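Local coordinates for protein Serpin48 (Tenebrio molitor, PDB 3OZQ) that specifically inhibits the serine protease SPE, acting as a serpin in insect innate immunity, at residues A14-T19 with G364-A369; L169-K174 with L224-G229; A230-V235 with F358-K363. All blocks are in the same frame, centred on the assembly; numbering follows the deposited sequence.

Contact 1: A14-T19 with G364-A369; sequences AVNSFT and GMILFA
Asn16 reaches from the helix to the backbone of Gly364 and Ile366, and its amide makes both direct hydrogen bonds of this contact. Asn16 OD1 accepts the bond from Ile366 N at 3.1 Å, with an N-H...O angle of 166°. The donor is tilted from the plane of the side-chain carbonyl. Asn16 ND2 gives a bond to Gly364 O at 3.0 Å, and this nitrogen lies in the carbonyl plane of Gly364. The amide is thus held at both ends, which fixes its rotation. An alanine here would probably leave Ile366 N and Gly364 O without these mates and remove the direct hydrogen bonds between helix and strand.

One water adds an indirect polar link. It donates to Thr19 OG1 at 2.9 Å and to Ile366 O at 2.6 Å. Thr19 OG1 itself donates back to Val15 O, from above that carbonyl plane.

The apolar contacts are made mostly by methyl groups. Thr19 CG2 lies 3.8 Å from Ile366 CG2. Thr19 CG2 is also 3.9 Å from Ala369 CB. Val15 CG1 sits near Ile366 O and is 4.1 Å from the methylene Met365 CG. Phe254 packs against Thr19, Ile366 and Ala369, while Phe39 meets Val15 and Met365.

The axes of helix and strand run at 49° to each other. Leu367 and Phe368 form a classic beta bulge opposite Ile360. A helix near the N terminus packed on a strand near the C terminus is characteristic of the serpin fold, where the first helix lies against sheet B.

Contact 2: L169-K174 with L224-G229; sequences LYFNAK and LPFKGG
Ala173 packs its methyl on the ring of Phe226, beside the end of strand 169-174. The Phe226 side chain can be followed outward from its backbone. Phe226 CB lies 3.6 Å from Lys174 O and more loosely meets Ala173 CB. Chi1 is -76°, which sets CG anti to the carbonyl carbon of Phe226; Phe226 CG is 3.7 Å from Ala173 CB. On one side of the ring Phe226 CD1 is the atom closest to Ala173 CB, at 3.6 Å. Lys174 O also lies near CD1, at the ring edge and in its plane. Phe226 CE1 and CD2 lie a little farther from Ala173 CB. The methyl is thus over one face, displaced toward the rim, in a CH-pi contact 20° off the ring normal. Near the tip, Phe226 CE2 meets Phe171 CE2 at 4.4 Å; the touching atom of Phe226 is at the edge of the Phe171 ring.

The polar link is carried by the backbone. Lys227 N donates to Lys174 O at 2.7 Å, almost along the C=O axis. Phe226 CA makes a CA-H...O contact with Lys174 O at 3.2 Å. A water accepts from Lys174 N and lies in bonding reach of Lys227 O, though it has more acceptors near it than protons to give. Phe226 to Gly229 form a type II turn. Lys227 NZ is bonded to Trp175 O, and Trp175 also stacks on the Phe226 ring.

The position, at the end of strand 163-174 beside Trp175, is consistent with the breach of serpins, where the reactive loop begins to insert into sheet A. The chemistry implies a join of two kinds: a buried aromatic ring wedged against the strand, and a short, straight backbone bond that ties the turn to the strand end.

Contact 3: A230-V235 with F358-K363; sequences ASLTIV and FYIKVK
Leu232 and Ile360 meet at the apolar centre, with Leu232 CD1 3.7 Å from Ile360 CG1. The two side chains belong to a non-hydrogen-bonded pair. Leu232 CD1 also touches Phe358 CD1 at 4.0 Å. On the same face Ile234 CD1 packs on Phe358 CB at 3.9 Å. Trp175 and Phe226 lie on Leu232, and Phe271 meets the Phe358 ring. Toward one end of the pairing Ala230 CB rests against Val362 CG2.

The backbones form an antiparallel ladder. Ser231 and Lys361 exchange two hydrogen bonds, as do Thr233 and Tyr359. The bond from Thr233 N to Tyr359 O is almost straight, at 177°. These strands are neighbours in sheet B of the serpin fold, and 356-362 goes on through a tight hairpin to strand 365-372.

On the other face Thr233 and Tyr359 lie side by side and point the same way. Tyr359 CG takes the crowded position between backbone N and carbonyl carbon (chi1 64°), which starts the ring on its course beside Thr233. Thr233 CB sits over one face of the Tyr359 ring, 3.7 Å from the centroid, in a CH-pi contact. The methyl Thr233 CG2 comes to 3.5 Å from Tyr359 CZ. Phe254 also meets this ring.

Two waters join the polar groups here. One donates to Tyr359 O and also bonds Ser231 OG and Thr233 OG1. The other is 2.8 Å from Thr233 OG1, donates to Tyr359 OH and accepts from Lys361 NZ at 3.1 Å. Lys361 lies at the partly exposed margin of this face, where its NZ also makes a long, weak ion pair with Glu223.

In the fold
All three contacts are mainly buried, but they differ in chemistry. Contact 3 is strand against strand inside one sheet, and the backbone does most of the bonding. Contact 1 sets a helix on that sheet and relies on a side-chain amide and methyl groups. Contact 2 joins a strand of another layer to a turn, with an aromatic ring and one backbone bond. Contacts 1 and 3 share the hairpin of strands 356-362 and 365-372. Contacts 2 and 3 share the hairpin of strands 219-225 and 231-237. Phe368 packs on Leu169 and Phe171, bringing contact 1 against contact 2. The more exposed parts are Asn16 and Gly364 in contact 1, Lys361 in contact 3 and the two lysines of contact 2.

Contact 1: A14-T19 with G364-A369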
loop_
_atom_site.group_PDB
_atom_site.type_symbol
_atom_site.label_atom_id
_atom_site.label_comp_id
_atom_site.label_asym_id
_atom_site.label_seq_id
_atom_site.Cartn_x
_atom_site.Cartn_y
_atom_site.Cartn_z
ATOM N N ALA A 14 -0.578 -12.570 7.452
ATOM C CA ALA A 14 0.382 -11.721 8.157
ATOM C C ALA A 14 0.347 -10.280 7.651
ATOM O O ALA A 14 0.517 -9.338 8.421
ATOM C CB ALA A 14 1.798 -12.293 8.050
ATOM N N VAL A 15 0.121 -10.122 6.353
ATOM C CA VAL A 15 -0.003 -8.809 5.741
ATOM C C VAL A 15 -1.216 -8.069 6.308
ATOM O O VAL A 15 -1.141 -6.879 6.644
ATOM C CB VAL A 15 -0.168 -8.942 4.224
ATOM C CG1 VAL A 15 -0.493 -7.585 3.595
ATOM C CG2 VAL A 15 1.090 -9.566 3.603
ATOM N N ASN A 16 -2.329 -8.787 6.414
ATOM C CA ASN A 16 -3.575 -8.191 6.874
ATOM C C ASN A 16 -3.483 -7.688 8.300
ATOM O O ASN A 16 -4.087 -6.676 8.637
ATOM C CB ASN A 16 -4.755 -9.157 6.708
ATOM C CG ASN A 16 -5.010 -9.503 5.260
ATOM O OD1 ASN A 16 -4.434 -8.894 4.361
ATOM N ND2 ASN A 16 -5.870 -10.481 5.022
ATOM N N SER A 17 -2.724 -8.381 9.142
ATOM C CA SER A 17 -2.541 -7.910 10.507
ATOM C C SER A 17 -1.474 -6.809 10.566
ATOM O O SER A 17 -1.509 -5.940 11.442
ATOM C CB SER A 17 -2.192 -9.072 11.441
ATOM O OG SER A 17 -1.193 -9.905 10.879
ATOM N N PHE A 18 -0.540 -6.852 9.622
ATOM C CA PHE A 18 0.495 -5.827 9.483
ATOM C C PHE A 18 -0.144 -4.501 9.086
ATOM O O PHE A 18 0.301 -3.425 9.495
ATOM C CB PHE A 18 1.500 -6.280 8.413
ATOM C CG PHE A 18 2.722 -5.408 8.284
ATOM C CD1 PHE A 18 3.522 -5.131 9.379
ATOM C CD2 PHE A 18 3.104 -4.912 7.038
ATOM C CE1 PHE A 18 4.670 -4.344 9.243
ATOM C CE2 PHE A 18 4.247 -4.139 6.890
ATOM C CZ PHE A 18 5.037 -3.848 7.997
ATOM N N THR A 19 -1.214 -4.597 8.303
ATOM C CA THR A 19 -1.839 -3.427 7.686
ATOM C C THR A 19 -2.310 -2.360 8.679
ATOM O O THR A 19 -1.942 -1.185 8.545
ATOM C CB THR A 19 -2.948 -3.840 6.720
ATOM O OG1 THR A 19 -2.366 -4.566 5.629
ATOM C CG2 THR A 19 -3.685 -2.612 6.179
ATOM N N GLY A 364 -8.448 -11.904 -0.853
ATOM C CA GLY A 364 -8.430 -11.869 0.601
ATOM C C GLY A 364 -7.255 -11.091 1.182
ATOM O O GLY A 364 -7.175 -10.867 2.391
ATOM N N MET A 365 -6.336 -10.665 0.330
ATOM C CA MET A 365 -5.196 -9.912 0.841
ATOM C C MET A 365 -5.295 -8.404 0.599
ATOM O O MET A 365 -5.494 -7.955 -0.531
ATOM C CB MET A 365 -3.902 -10.439 0.253
ATOM C CG MET A 365 -2.673 -9.910 0.967
ATOM S SD MET A 365 -1.196 -10.566 0.219
ATOM C CE MET A 365 -1.298 -9.869 -1.420
ATOM N N ILE A 366 -5.147 -7.635 1.672
ATOM C CA ILE A 366 -5.091 -6.175 1.574
ATOM C C ILE A 366 -3.824 -5.688 0.859
ATOM O O ILE A 366 -2.709 -5.979 1.282
ATOM C CB ILE A 366 -5.198 -5.523 2.959
ATOM C CG1 ILE A 366 -6.546 -5.872 3.593
ATOM C CG2 ILE A 366 -5.041 -3.984 2.855
ATOM C CD1 ILE A 366 -6.726 -5.345 4.996
ATOM N N LEU A 367 -4.014 -4.947 -0.229
ATOM C CA LEU A 367 -2.928 -4.398 -1.032
ATOM C C LEU A 367 -2.619 -2.928 -0.718
ATOM O O LEU A 367 -1.465 -2.508 -0.723
ATOM C CB LEU A 367 -3.267 -4.524 -2.516
ATOM C CG LEU A 367 -2.635 -5.707 -3.246
ATOM C CD1 LEU A 367 -3.036 -7.019 -2.583
ATOM C CD2 LEU A 367 -2.973 -5.694 -4.728
ATOM N N PHE A 368 -3.669 -2.158 -0.465
ATOM C CA PHE A 368 -3.559 -0.733 -0.180
ATOM C C PHE A 368 -4.567 -0.388 0.899
ATOM O O PHE A 368 -5.628 -0.996 0.972
ATOM C CB PHE A 368 -3.924 0.094 -1.412
ATOM C CG PHE A 368 -2.838 0.184 -2.446
ATOM C CD1 PHE A 368 -1.810 1.105 -2.309
ATOM C CD2 PHE A 368 -2.869 -0.617 -3.575
ATOM C CE1 PHE A 368 -0.820 1.222 -3.274
ATOM C CE2 PHE A 368 -1.873 -0.513 -4.548
ATOM C CZ PHE A 368 -0.854 0.414 -4.394
ATOM N N ALA A 369 -4.228 0.578 1.742
ATOM C CA ALA A 369 -5.167 1.100 2.712
ATOM C C ALA A 369 -4.950 2.609 2.836
ATOM O O ALA A 369 -3.881 3.111 2.515
ATOM C CB ALA A 369 -4.992 0.424 4.040
HETATM O O HOH W 1 -1.416 -4.301 2.874
#

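Contact 2: L169-K174 with L224-G229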
loop_
_atom_site.group_PDB
_atom_site.type_symbol
_atom_site.label_atom_id
_atom_site.label_comp_id
_atom_site.label_asym_id
_atom_site.label_seq_id
_atom_site.Cartn_x
_atom_site.Cartn_y
_atom_site.Cartn_z
ATOM N N LEU A 169 4.624 2.374 -6.251
ATOM C CA LEU A 169 3.567 1.552 -6.844
ATOM C C LEU A 169 2.246 2.268 -7.029
ATOM O O LEU A 169 2.010 3.350 -6.495
ATOM C CB LEU A 169 3.320 0.237 -6.067
ATOM C CG LEU A 169 3.230 0.100 -4.534
ATOM C CD1 LEU A 169 3.081 1.382 -3.768
ATOM C CD2 LEU A 169 2.185 -0.946 -4.058
ATOM N N TYR A 170 1.385 1.621 -7.801
ATOM C CA TYR A 170 0.035 2.085 -8.031
ATOM C C TYR A 170 -0.715 0.927 -8.666
ATOM O O TYR A 170 -0.106 0.024 -9.245
ATOM C CB TYR A 170 0.016 3.322 -8.933
ATOM C CG TYR A 170 0.355 3.055 -10.381
ATOM C CD1 TYR A 170 -0.645 2.767 -11.303
ATOM C CD2 TYR A 170 1.673 3.100 -10.832
ATOM C CE1 TYR A 170 -0.344 2.529 -12.635
ATOM C CE2 TYR A 170 1.986 2.859 -12.164
ATOM C CZ TYR A 170 0.968 2.575 -13.061
ATOM O OH TYR A 170 1.263 2.332 -14.384
ATOM N N PHE A 171 -2.036 0.964 -8.545
ATOM C CA PHE A 171 -2.902 -0.142 -8.924
ATOM C C PHE A 171 -3.806 0.298 -10.064
ATOM O O PHE A 171 -4.216 1.456 -10.130
ATOM C CB PHE A 171 -3.774 -0.528 -7.730
ATOM C CG PHE A 171 -4.521 -1.819 -7.909
ATOM C CD1 PHE A 171 -3.839 -3.006 -8.116
ATOM C CD2 PHE A 171 -5.911 -1.851 -7.855
ATOM C CE1 PHE A 171 -4.532 -4.209 -8.267
ATOM C CE2 PHE A 171 -6.604 -3.049 -8.005
ATOM C CZ PHE A 171 -5.912 -4.230 -8.204
ATOM N N ASN A 172 -4.115 -0.633 -10.957
ATOM C CA ASN A 172 -5.027 -0.366 -12.057
ATOM C C ASN A 172 -6.107 -1.439 -12.143
ATOM O O ASN A 172 -5.798 -2.623 -12.315
ATOM C CB ASN A 172 -4.254 -0.281 -13.367
ATOM C CG ASN A 172 -5.165 -0.208 -14.572
ATOM O OD1 ASN A 172 -5.538 0.881 -15.023
ATOM N ND2 ASN A 172 -5.542 -1.369 -15.099
ATOM N N ALA A 173 -7.370 -1.028 -12.004
ATOM C CA ALA A 173 -8.492 -1.961 -12.028
ATOM C C ALA A 173 -9.752 -1.331 -12.600
ATOM O O ALA A 173 -9.878 -0.105 -12.674
ATOM C CB ALA A 173 -8.776 -2.527 -10.634
ATOM N N LYS A 174 -10.678 -2.189 -13.013
ATOM C CA LYS A 174 -11.962 -1.754 -13.550
ATOM C C LYS A 174 -13.085 -2.178 -12.618
ATOM O O LYS A 174 -13.107 -3.315 -12.142
ATOM C CB LYS A 174 -12.208 -2.381 -14.920
ATOM C CG LYS A 174 -11.180 -2.053 -15.982
ATOM C CD LYS A 174 -11.177 -0.581 -16.357
ATOM C CE LYS A 174 -10.200 -0.342 -17.502
ATOM N NZ LYS A 174 -10.170 1.082 -17.958
ATOM N N LEU A 224 -16.920 -2.720 -2.902
ATOM C CA LEU A 224 -17.156 -2.463 -4.315
ATOM C C LEU A 224 -16.225 -3.340 -5.130
ATOM O O LEU A 224 -15.003 -3.264 -4.975
ATOM C CB LEU A 224 -16.904 -0.990 -4.643
ATOM C CG LEU A 224 -17.874 0.062 -4.092
ATOM C CD1 LEU A 224 -17.322 1.457 -4.329
ATOM C CD2 LEU A 224 -19.247 -0.078 -4.723
ATOM N N PRO A 225 -16.806 -4.179 -5.996
ATOM C CA PRO A 225 -16.088 -5.223 -6.725
ATOM C C PRO A 225 -15.402 -4.693 -7.968
ATOM O O PRO A 225 -15.970 -3.887 -8.715
ATOM C CB PRO A 225 -17.199 -6.221 -7.110
ATOM C CG PRO A 225 -18.465 -5.731 -6.382
ATOM C CD PRO A 225 -18.258 -4.262 -6.220
ATOM N N PHE A 226 -14.159 -5.130 -8.147
ATOM C CA PHE A 226 -13.393 -4.869 -9.350
ATOM C C PHE A 226 -13.493 -6.102 -10.226
ATOM O O PHE A 226 -13.697 -7.203 -9.726
ATOM C CB PHE A 226 -11.913 -4.658 -8.999
ATOM C CG PHE A 226 -11.607 -3.311 -8.393
ATOM C CD1 PHE A 226 -11.983 -2.138 -9.037
ATOM C CD2 PHE A 226 -10.939 -3.224 -7.182
ATOM C CE1 PHE A 226 -11.689 -0.898 -8.484
ATOM C CE2 PHE A 226 -10.645 -1.988 -6.615
ATOM C CZ PHE A 226 -11.022 -0.824 -7.267
ATOM N N LYS A 227 -13.329 -5.926 -11.529
ATOM C CA LYS A 227 -13.246 -7.073 -12.412
ATOM C C LYS A 227 -12.056 -7.938 -12.032
ATOM O O LYS A 227 -10.949 -7.429 -11.801
ATOM C CB LYS A 227 -13.119 -6.626 -13.867
ATOM C CG LYS A 227 -14.397 -6.081 -14.467
ATOM C CD LYS A 227 -14.240 -5.892 -15.970
ATOM C CE LYS A 227 -15.504 -5.335 -16.603
ATOM N NZ LYS A 227 -15.682 -3.882 -16.308
ATOM N N GLY A 228 -12.287 -9.246 -11.959
ATOM C CA GLY A 228 -11.218 -10.198 -11.748
ATOM C C GLY A 228 -11.104 -10.633 -10.302
ATOM O O GLY A 228 -10.212 -11.410 -9.955
ATOM N N GLY A 229 -11.982 -10.113 -9.449
ATOM C CA GLY A 229 -12.009 -10.534 -8.057
ATOM C C GLY A 229 -11.449 -9.579 -7.012
ATOM O O GLY A 229 -11.643 -9.781 -5.811
HETATM O O HOH W 2 -10.149 -5.009 -12.494
#

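Contact 3: A230-V235 with F358-K363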
loop_
_atom_site.group_PDB
_atom_site.type_symbol
_atom_site.label_atom_id
_atom_site.label_comp_id
_atom_site.label_asym_id
_atom_site.label_seq_id
_atom_site.Cartn_x
_atom_site.Cartn_y
_atom_site.Cartn_z
ATOM N N ALA A 230 -10.742 -8.547 -7.454
ATOM C CA ALA A 230 -10.253 -7.518 -6.546
ATOM C C ALA A 230 -11.433 -6.713 -6.002
ATOM O O ALA A 230 -12.553 -6.814 -6.519
ATOM C CB ALA A 230 -9.303 -6.610 -7.280
ATOM N N SER A 231 -11.198 -5.910 -4.967
ATOM C CA SER A 231 -12.279 -5.060 -4.456
ATOM C C SER A 231 -11.774 -3.820 -3.720
ATOM O O SER A 231 -10.641 -3.790 -3.246
ATOM C CB SER A 231 -13.218 -5.866 -3.562
ATOM O OG SER A 231 -12.592 -6.205 -2.338
ATOM N N LEU A 232 -12.609 -2.784 -3.676
ATOM C CA LEU A 232 -12.361 -1.602 -2.855
ATOM C C LEU A 232 -13.390 -1.558 -1.734
ATOM O O LEU A 232 -14.600 -1.523 -1.990
ATOM C CB LEU A 232 -12.447 -0.320 -3.685
ATOM C CG LEU A 232 -12.282 0.940 -2.826
ATOM C CD1 LEU A 232 -10.830 1.117 -2.547
ATOM C CD2 LEU A 232 -12.843 2.210 -3.475
ATOM N N THR A 233 -12.923 -1.598 -0.494
ATOM C CA THR A 233 -13.814 -1.599 0.660
ATOM C C THR A 233 -13.795 -0.239 1.366
ATOM O O THR A 233 -12.727 0.241 1.756
ATOM C CB THR A 233 -13.407 -2.691 1.690
ATOM O OG1 THR A 233 -13.596 -4.002 1.129
ATOM C CG2 THR A 233 -14.223 -2.565 2.969
ATOM N N ILE A 234 -14.976 0.367 1.527
ATOM C CA ILE A 234 -15.121 1.620 2.270
ATOM C C ILE A 234 -15.625 1.294 3.664
ATOM O O ILE A 234 -16.551 0.501 3.818
ATOM C CB ILE A 234 -16.171 2.561 1.606
ATOM C CG1 ILE A 234 -15.916 2.689 0.102
ATOM C CG2 ILE A 234 -16.218 3.914 2.297
ATOM C CD1 ILE A 234 -14.544 3.177 -0.225
ATOM N N VAL A 235 -15.008 1.886 4.675
ATOM C CA VAL A 235 -15.493 1.789 6.042
ATOM C C VAL A 235 -16.007 3.163 6.450
ATOM O O VAL A 235 -15.233 4.109 6.620
ATOM C CB VAL A 235 -14.408 1.319 7.024
ATOM C CG1 VAL A 235 -14.995 1.182 8.425
ATOM C CG2 VAL A 235 -13.801 -0.005 6.563
ATOM N N PHE A 358 -10.569 3.387 3.497
ATOM C CA PHE A 358 -10.777 2.464 2.388
ATOM C C PHE A 358 -9.596 1.511 2.279
ATOM O O PHE A 358 -8.508 1.788 2.787
ATOM C CB PHE A 358 -10.915 3.207 1.067
ATOM C CG PHE A 358 -9.684 3.953 0.682
ATOM C CD1 PHE A 358 -8.645 3.318 0.015
ATOM C CD2 PHE A 358 -9.535 5.285 1.027
ATOM C CE1 PHE A 358 -7.491 4.009 -0.329
ATOM C CE2 PHE A 358 -8.395 5.974 0.684
ATOM C CZ PHE A 358 -7.358 5.332 0.015
ATOM N N TYR A 359 -9.810 0.390 1.604
ATOM C CA TYR A 359 -8.713 -0.520 1.343
ATOM C C TYR A 359 -9.004 -1.408 0.154
ATOM O O TYR A 359 -10.151 -1.773 -0.097
ATOM C CB TYR A 359 -8.318 -1.334 2.591
ATOM C CG TYR A 359 -9.371 -2.289 3.142
ATOM C CD1 TYR A 359 -10.135 -1.942 4.253
ATOM C CD2 TYR A 359 -9.554 -3.553 2.588
ATOM C CE1 TYR A 359 -11.079 -2.814 4.778
ATOM C CE2 TYR A 359 -10.509 -4.435 3.106
ATOM C CZ TYR A 359 -11.259 -4.052 4.201
ATOM O OH TYR A 359 -12.193 -4.909 4.732
ATOM N N ILE A 360 -7.950 -1.729 -0.586
ATOM C CA ILE A 360 -8.065 -2.571 -1.760
ATOM C C ILE A 360 -7.590 -3.977 -1.387
ATOM O O ILE A 360 -6.504 -4.140 -0.815
ATOM C CB ILE A 360 -7.204 -2.022 -2.914
ATOM C CG1 ILE A 360 -7.798 -0.713 -3.457
ATOM C CG2 ILE A 360 -7.109 -3.024 -4.046
ATOM C CD1 ILE A 360 -7.096 -0.228 -4.674
ATOM N N LYS A 361 -8.409 -4.981 -1.695
ATOM C CA LYS A 361 -8.054 -6.385 -1.447
ATOM C C LYS A 361 -7.942 -7.140 -2.744
ATOM O O LYS A 361 -8.695 -6.892 -3.686
ATOM C CB LYS A 361 -9.105 -7.112 -0.614
ATOM C CG LYS A 361 -9.061 -6.901 0.878
ATOM C CD LYS A 361 -10.031 -7.869 1.590
ATOM C CE LYS A 361 -11.469 -7.683 1.099
ATOM N NZ LYS A 361 -12.463 -8.569 1.801
ATOM N N VAL A 362 -7.006 -8.080 -2.787
ATOM C CA VAL A 362 -6.957 -9.037 -3.873
ATOM C C VAL A 362 -6.850 -10.433 -3.276
ATOM O O VAL A 362 -5.892 -10.744 -2.565
ATOM C CB VAL A 362 -5.785 -8.772 -4.821
ATOM C CG1 VAL A 362 -5.623 -9.937 -5.788
ATOM C CG2 VAL A 362 -6.000 -7.463 -5.577
ATOM N N LYS A 363 -7.858 -11.260 -3.538
ATOM C CA LYS A 363 -7.843 -12.640 -3.073
ATOM C C LYS A 363 -7.650 -12.700 -1.563
ATOM O O LYS A 363 -6.792 -13.439 -1.056
ATOM C CB LYS A 363 -6.749 -13.422 -3.811
ATOM C CG LYS A 363 -6.770 -13.132 -5.309
ATOM C CD LYS A 363 -5.895 -14.072 -6.120
ATOM C CE LYS A 363 -6.074 -13.801 -7.616
ATOM N NZ LYS A 363 -5.329 -14.767 -8.480
HETATM O O HOH W 3 -11.463 -4.503 -0.440
HETATM O O HOH W 4 -14.018 -6.138 2.833
#